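Local coordinates for protein coclaurine N-methyltransferase (Coptis japonica, PDB 6GKZ) that transfers a methyl group from S-adenosyl-L-methionine to the ring nitrogen of coclaurine, a step in the biosynthesis of benzylisoquinoline alkaloids, at residues D123-L128 with T190-L195; L137-A142 with R170-V175. All coordinates share one frame; numbering follows the deposited sequence.

Interaction 1: D123-L128 with T190-L195; sequences DGQSVL and TYDRIL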
loop_
_atom_site.group_PDB
_atom_site.type_symbol
_atom_site.label_atom_id
_atom_site.label_comp_id
_atom_site.label_asym_id
_atom_site.label_seq_id
_atom_site.Cartn_x
_atom_site.Cartn_y
_atom_site.Cartn_z
ATOM N N ASP A 123 -6.008 -19.836 -23.679
ATOM C CA ASP A 123 -5.276 -20.565 -24.709
ATOM C C ASP A 123 -5.037 -19.825 -26.028
ATOM O O ASP A 123 -4.025 -20.049 -26.680
ATOM C CB ASP A 123 -5.986 -21.891 -25.010
ATOM C CG ASP A 123 -5.218 -22.756 -26.009
ATOM O OD1 ASP A 123 -3.978 -22.599 -26.116
ATOM O OD2 ASP A 123 -5.850 -23.606 -26.683
ATOM N N GLY A 124 -5.926 -18.952 -26.455
ATOM C CA GLY A 124 -5.650 -18.289 -27.726
ATOM C C GLY A 124 -4.978 -16.921 -27.681
ATOM O O GLY A 124 -4.864 -16.260 -28.703
ATOM N N GLN A 125 -4.521 -16.484 -26.511
ATOM C CA GLN A 125 -4.034 -15.108 -26.381
ATOM C C GLN A 125 -2.622 -14.884 -26.891
ATOM O O GLN A 125 -1.838 -15.820 -27.026
ATOM C CB GLN A 125 -4.090 -14.662 -24.933
ATOM C CG GLN A 125 -5.481 -14.593 -24.393
ATOM C CD GLN A 125 -5.483 -14.538 -22.899
ATOM O OE1 GLN A 125 -4.473 -14.825 -22.267
ATOM N NE2 GLN A 125 -6.615 -14.168 -22.316
ATOM N N SER A 126 -2.328 -13.619 -27.180
ATOM C CA SER A 126 -0.963 -13.145 -27.412
ATOM C C SER A 126 -0.291 -12.837 -26.066
ATOM O O SER A 126 -0.908 -12.244 -25.180
ATOM C CB SER A 126 -0.973 -11.906 -28.301
ATOM O OG SER A 126 -1.911 -10.958 -27.810
ATOM N N VAL A 127 0.958 -13.267 -25.905
ATOM C CA VAL A 127 1.631 -13.173 -24.612
ATOM C C VAL A 127 3.023 -12.578 -24.769
ATOM O O VAL A 127 3.809 -13.017 -25.604
ATOM C CB VAL A 127 1.718 -14.551 -23.930
ATOM C CG1 VAL A 127 2.336 -14.449 -22.532
ATOM C CG2 VAL A 127 0.339 -15.186 -23.869
ATOM N N LEU A 128 3.307 -11.552 -23.973
ATOM C CA LEU A 128 4.607 -10.888 -23.979
ATOM C C LEU A 128 5.387 -11.146 -22.691
ATOM O O LEU A 128 4.948 -10.766 -21.596
ATOM C CB LEU A 128 4.443 -9.388 -24.155
ATOM C CG LEU A 128 5.785 -8.675 -24.234
ATOM C CD1 LEU A 128 6.388 -9.056 -25.554
ATOM C CD2 LEU A 128 5.600 -7.154 -24.123
ATOM N N THR A 190 0.275 -4.953 -29.840
ATOM C CA THR A 190 -0.529 -5.010 -28.630
ATOM C C THR A 190 -0.735 -6.470 -28.237
ATOM O O THR A 190 -0.930 -7.334 -29.092
ATOM C CB THR A 190 -1.869 -4.279 -28.823
ATOM O OG1 THR A 190 -2.082 -3.376 -27.734
ATOM C CG2 THR A 190 -3.028 -5.250 -28.928
ATOM N N TYR A 191 -0.677 -6.736 -26.939
ATOM C CA TYR A 191 -0.703 -8.101 -26.412
ATOM C C TYR A 191 -1.810 -8.268 -25.393
ATOM O O TYR A 191 -2.031 -7.381 -24.577
ATOM C CB TYR A 191 0.640 -8.449 -25.764
ATOM C CG TYR A 191 1.790 -8.336 -26.724
ATOM C CD1 TYR A 191 2.407 -7.109 -26.968
ATOM C CD2 TYR A 191 2.241 -9.450 -27.418
ATOM C CE1 TYR A 191 3.456 -7.009 -27.874
ATOM C CE2 TYR A 191 3.281 -9.357 -28.323
ATOM C CZ TYR A 191 3.884 -8.147 -28.543
ATOM O OH TYR A 191 4.921 -8.091 -29.442
ATOM N N ASP A 192 -2.500 -9.403 -25.434
ATOM C CA ASP A 192 -3.552 -9.677 -24.466
ATOM C C ASP A 192 -2.987 -9.814 -23.052
ATOM O O ASP A 192 -3.667 -9.503 -22.062
ATOM C CB ASP A 192 -4.306 -10.944 -24.866
ATOM C CG ASP A 192 -4.933 -10.819 -26.238
ATOM O OD1 ASP A 192 -5.560 -9.758 -26.491
ATOM O OD2 ASP A 192 -4.790 -11.759 -27.062
ATOM N N ARG A 193 -1.745 -10.282 -22.947
ATOM C CA ARG A 193 -1.146 -10.408 -21.628
ATOM C C ARG A 193 0.356 -10.221 -21.641
ATOM O O ARG A 193 1.062 -10.672 -22.546
ATOM C CB ARG A 193 -1.523 -11.760 -20.996
ATOM C CG ARG A 193 -2.810 -11.609 -20.152
ATOM C CD ARG A 193 -3.278 -12.910 -19.631
ATOM N NE ARG A 193 -4.675 -12.992 -19.190
ATOM C CZ ARG A 193 -5.722 -12.324 -19.672
ATOM N NH1 ARG A 193 -5.607 -11.409 -20.634
ATOM N NH2 ARG A 193 -6.913 -12.587 -19.164
ATOM N N ILE A 194 0.828 -9.532 -20.613
ATOM C CA ILE A 194 2.218 -9.162 -20.500
ATOM C C ILE A 194 2.733 -9.635 -19.167
ATOM O O ILE A 194 2.131 -9.367 -18.127
ATOM C CB ILE A 194 2.413 -7.651 -20.631
ATOM C CG1 ILE A 194 1.781 -7.153 -21.939
ATOM C CG2 ILE A 194 3.890 -7.319 -20.550
ATOM C CD1 ILE A 194 2.126 -5.741 -22.326
ATOM N N LEU A 195 3.850 -10.348 -19.198
ATOM C CA LEU A 195 4.419 -10.880 -17.978
ATOM C C LEU A 195 5.790 -10.257 -17.738
ATOM O O LEU A 195 6.644 -10.292 -18.619
ATOM C CB LEU A 195 4.505 -12.405 -18.055
ATOM C CG LEU A 195 3.263 -13.274 -17.812
ATOM C CD1 LEU A 195 2.075 -12.771 -18.575
ATOM C CD2 LEU A 195 3.564 -14.658 -18.276
#
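Parallel strands 126-130 and 191-197 pair at the middle of the Rossmann-like methyltransferase sheet, through the bonds Arg193 N to Ser126 O, Leu128 N to Arg193 O and Leu195 N to Leu128 O (2.7 Å). At the Asp192 corner, this residue and Ser126 clasp each other. The Ser126 backbone N reaches Asp192 OD2 at 3.1 Å on the anti side of the carboxylate, 26° out of its plane, while Asp192 N gives a 2.9 Å bond to Ser126 OG, which makes a weak bond back to OD2. With chi1 49°, OG lies between the backbone N and carbonyl carbon, turned to the Asp192 amide. OD1 is bonded to Ser218. Leu128, on one face of the sheet, sets CB over the Tyr191 ring, 4.0 Å from its centroid, a CH-pi contact. Arg193, on the other, has Gln125 NE2 over its guanidinium, 3.3 Å from CZ; NH1 bonds Asp192 O, NE bonds Gln120 O, and Gln125 OE1 accepts from Gln122 N. Replacing Arg193 by alanine is likely to leave Gln120 O and Asp192 O without these donors and the Gln125 amide without its flat neighbour. Polar groups thus fix the corner; apolar ones continue the join.

Interaction 2: L137-A142 with R170-V175; sequences LTLHVA and RNLLNV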
loop_
_atom_site.group_PDB
_atom_site.type_symbol
_atom_site.label_atom_id
_atom_site.label_comp_id
_atom_site.label_asym_id
_atom_site.label_seq_id
_atom_site.Cartn_x
_atom_site.Cartn_y
_atom_site.Cartn_z
ATOM N N LEU A 137 9.684 -18.916 -18.803
ATOM C CA LEU A 137 8.257 -18.615 -18.902
ATOM C C LEU A 137 7.738 -18.674 -20.348
ATOM O O LEU A 137 6.657 -19.214 -20.596
ATOM C CB LEU A 137 7.948 -17.250 -18.286
ATOM C CG LEU A 137 6.461 -16.898 -18.155
ATOM C CD1 LEU A 137 5.690 -17.995 -17.411
ATOM C CD2 LEU A 137 6.319 -15.560 -17.443
ATOM N N THR A 138 8.484 -18.129 -21.305
ATOM C CA THR A 138 8.016 -18.172 -22.690
ATOM C C THR A 138 7.894 -19.618 -23.165
ATOM O O THR A 138 6.871 -19.988 -23.725
ATOM C CB THR A 138 8.940 -17.416 -23.674
ATOM O OG1 THR A 138 10.125 -18.176 -23.900
ATOM C CG2 THR A 138 9.302 -16.048 -23.148
ATOM N N LEU A 139 8.928 -20.430 -22.926
ATOM C CA LEU A 139 8.918 -21.852 -23.288
ATOM C C LEU A 139 7.781 -22.630 -22.611
ATOM O O LEU A 139 7.168 -23.515 -23.217
ATOM C CB LEU A 139 10.268 -22.484 -22.939
ATOM C CG LEU A 139 11.383 -21.858 -23.779
ATOM C CD1 LEU A 139 12.752 -22.484 -23.513
ATOM C CD2 LEU A 139 11.024 -21.944 -25.254
ATOM N N HIS A 140 7.485 -22.270 -21.367
ATOM C CA HIS A 140 6.441 -22.935 -20.586
ATOM C C HIS A 140 5.045 -22.587 -21.079
ATOM O O HIS A 140 4.196 -23.467 -21.262
ATOM C CB HIS A 140 6.588 -22.549 -19.114
ATOM C CG HIS A 140 5.560 -23.158 -18.208
ATOM N ND1 HIS A 140 5.812 -24.277 -17.440
ATOM C CD2 HIS A 140 4.289 -22.782 -17.921
ATOM C CE1 HIS A 140 4.738 -24.571 -16.725
ATOM N NE2 HIS A 140 3.799 -23.682 -17.003
ATOM N N VAL A 141 4.806 -21.293 -21.263
ATOM C CA VAL A 141 3.549 -20.820 -21.829
ATOM C C VAL A 141 3.326 -21.396 -23.234
ATOM O O VAL A 141 2.253 -21.901 -23.530
ATOM C CB VAL A 141 3.511 -19.276 -21.882
ATOM C CG1 VAL A 141 2.208 -18.774 -22.497
ATOM C CG2 VAL A 141 3.710 -18.702 -20.486
ATOM N N ALA A 142 4.341 -21.336 -24.090
ATOM C CA ALA A 142 4.172 -21.799 -25.465
ATOM C C ALA A 142 3.841 -23.291 -25.481
ATOM O O ALA A 142 3.104 -23.759 -26.339
ATOM C CB ALA A 142 5.424 -21.507 -26.303
ATOM N N ARG A 170 12.328 -28.167 -29.147
ATOM C CA ARG A 170 11.084 -28.581 -28.501
ATOM C C ARG A 170 9.884 -28.492 -29.431
ATOM O O ARG A 170 8.762 -28.813 -29.034
ATOM C CB ARG A 170 10.815 -27.734 -27.269
ATOM C CG ARG A 170 11.770 -27.978 -26.133
ATOM C CD ARG A 170 11.315 -27.241 -24.890
ATOM N NE ARG A 170 12.448 -26.991 -24.009
ATOM C CZ ARG A 170 12.412 -26.181 -22.960
ATOM N NH1 ARG A 170 11.296 -25.528 -22.663
ATOM N NH2 ARG A 170 13.495 -26.020 -22.215
ATOM N N ASN A 171 10.112 -28.037 -30.659
ATOM C CA ASN A 171 9.032 -27.946 -31.637
ATOM C C ASN A 171 7.955 -26.913 -31.285
ATOM O O ASN A 171 6.784 -27.090 -31.617
ATOM C CB ASN A 171 8.379 -29.313 -31.804
ATOM C CG ASN A 171 7.634 -29.435 -33.097
ATOM O OD1 ASN A 171 8.123 -29.010 -34.151
ATOM N ND2 ASN A 171 6.435 -30.007 -33.034
ATOM N N LEU A 172 8.354 -25.839 -30.610
ATOM C CA LEU A 172 7.425 -24.777 -30.225
ATOM C C LEU A 172 7.472 -23.634 -31.230
ATOM O O LEU A 172 8.252 -22.696 -31.069
ATOM C CB LEU A 172 7.747 -24.249 -28.823
ATOM C CG LEU A 172 7.715 -25.312 -27.728
ATOM C CD1 LEU A 172 8.120 -24.711 -26.388
ATOM C CD2 LEU A 172 6.337 -25.979 -27.659
ATOM N N LEU A 173 6.642 -23.719 -32.266
ATOM C CA LEU A 173 6.611 -22.692 -33.298
ATOM C C LEU A 173 5.937 -21.395 -32.844
ATOM O O LEU A 173 6.043 -20.377 -33.511
ATOM C CB LEU A 173 5.898 -23.219 -34.533
ATOM C CG LEU A 173 6.745 -24.037 -35.505
ATOM C CD1 LEU A 173 7.403 -25.221 -34.790
ATOM C CD2 LEU A 173 5.865 -24.514 -36.655
ATOM N N ASN A 174 5.237 -21.425 -31.716
ATOM C CA ASN A 174 4.486 -20.251 -31.282
ATOM C C ASN A 174 5.317 -19.352 -30.374
ATOM O O ASN A 174 4.775 -18.584 -29.571
ATOM C CB ASN A 174 3.189 -20.682 -30.580
ATOM C CG ASN A 174 3.422 -21.739 -29.502
ATOM O OD1 ASN A 174 4.383 -22.509 -29.562
ATOM N ND2 ASN A 174 2.534 -21.787 -28.519
ATOM N N VAL A 175 6.636 -19.468 -30.499
ATOM C CA VAL A 175 7.561 -18.600 -29.780
ATOM C C VAL A 175 8.224 -17.621 -30.720
ATOM O O VAL A 175 8.633 -17.994 -31.810
ATOM C CB VAL A 175 8.673 -19.372 -29.065
ATOM C CG1 VAL A 175 9.628 -18.377 -28.408
ATOM C CG2 VAL A 175 8.091 -20.322 -28.032
#
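Leu139 and Ala142, one turn apart on helix 136-144, form the surface against which the connection between helix 157-170 and strand 175-179 is fitted, a worked case of a loop moulded to a helix flank. The smallest side chain makes the hollow. At Ala142 the methyl group admits Val175, whose CG2 comes to 3.4 Å from Ala142 CB, the closest apolar approach between the two segments. That branch is anti to the carbonyl carbon of Val175, which sets it against Ala142.

Leu172 supplies the next bump. Its CD1 rests 3.5 Å from Leu139 O and also faces Leu139 CD2 and Ala142 CB, so one methyl meets both flank residues. Leu139 is in turn a ridge: its CD2 looks to Leu172 and Val175, while CD1 lies over one face of the Arg170 guanidinium, 3.8 Å from Arg170 CZ. Arg170 stretches out to cross Leu139 at about a right angle, with its NE held in a salt bridge by Glu166.

Asn174 adds the polar latch. With chi1 50°, its amide is swung toward the helix, and ND2 donates to Ala142 O at 3.0 Å, in the carbonyl plane and on a lone pair, at an N-H...O angle of 172°. The same nitrogen also bonds Cys148 O, so two carbonyls fix the rotation of the amide, while its OD1 lies beside Ala142 CB.

Asn171 ends helix 157-170 with a Schellman motif and turns the chain toward outermost strand 175-179, a beta-alpha-beta layout in which helix 136-144 follows the first strand of the Rossmann-like domain and the glycine loop with Gly133, which binds S-adenosyl-L-homocysteine. Around this join, Ser167 of helix 157-170 touches both Leu139 and Val175, and Val150 of strand 149-154 lies against Thr138, Val141 and Ala142.

From the N terminus, the chain enters strand 126-130 through the first segment of interaction 1 and passes directly into helix 136-144, where interaction 2 begins. It then runs through strand 149-154 and helix 157-170 before residues 170-175 return to that helix, closing the smaller loop. Only later does strand 191-197 pair with strand 126-130 and close the larger loop, so interaction 2 lies wholly within the span of interaction 1. One contact joins central strands of the sheet; the other joins a helix to the approach to outermost strand 175-179. They meet where Val127 CG2 packs against Val141 CG1 at 4.3 Å, between sheet and helix.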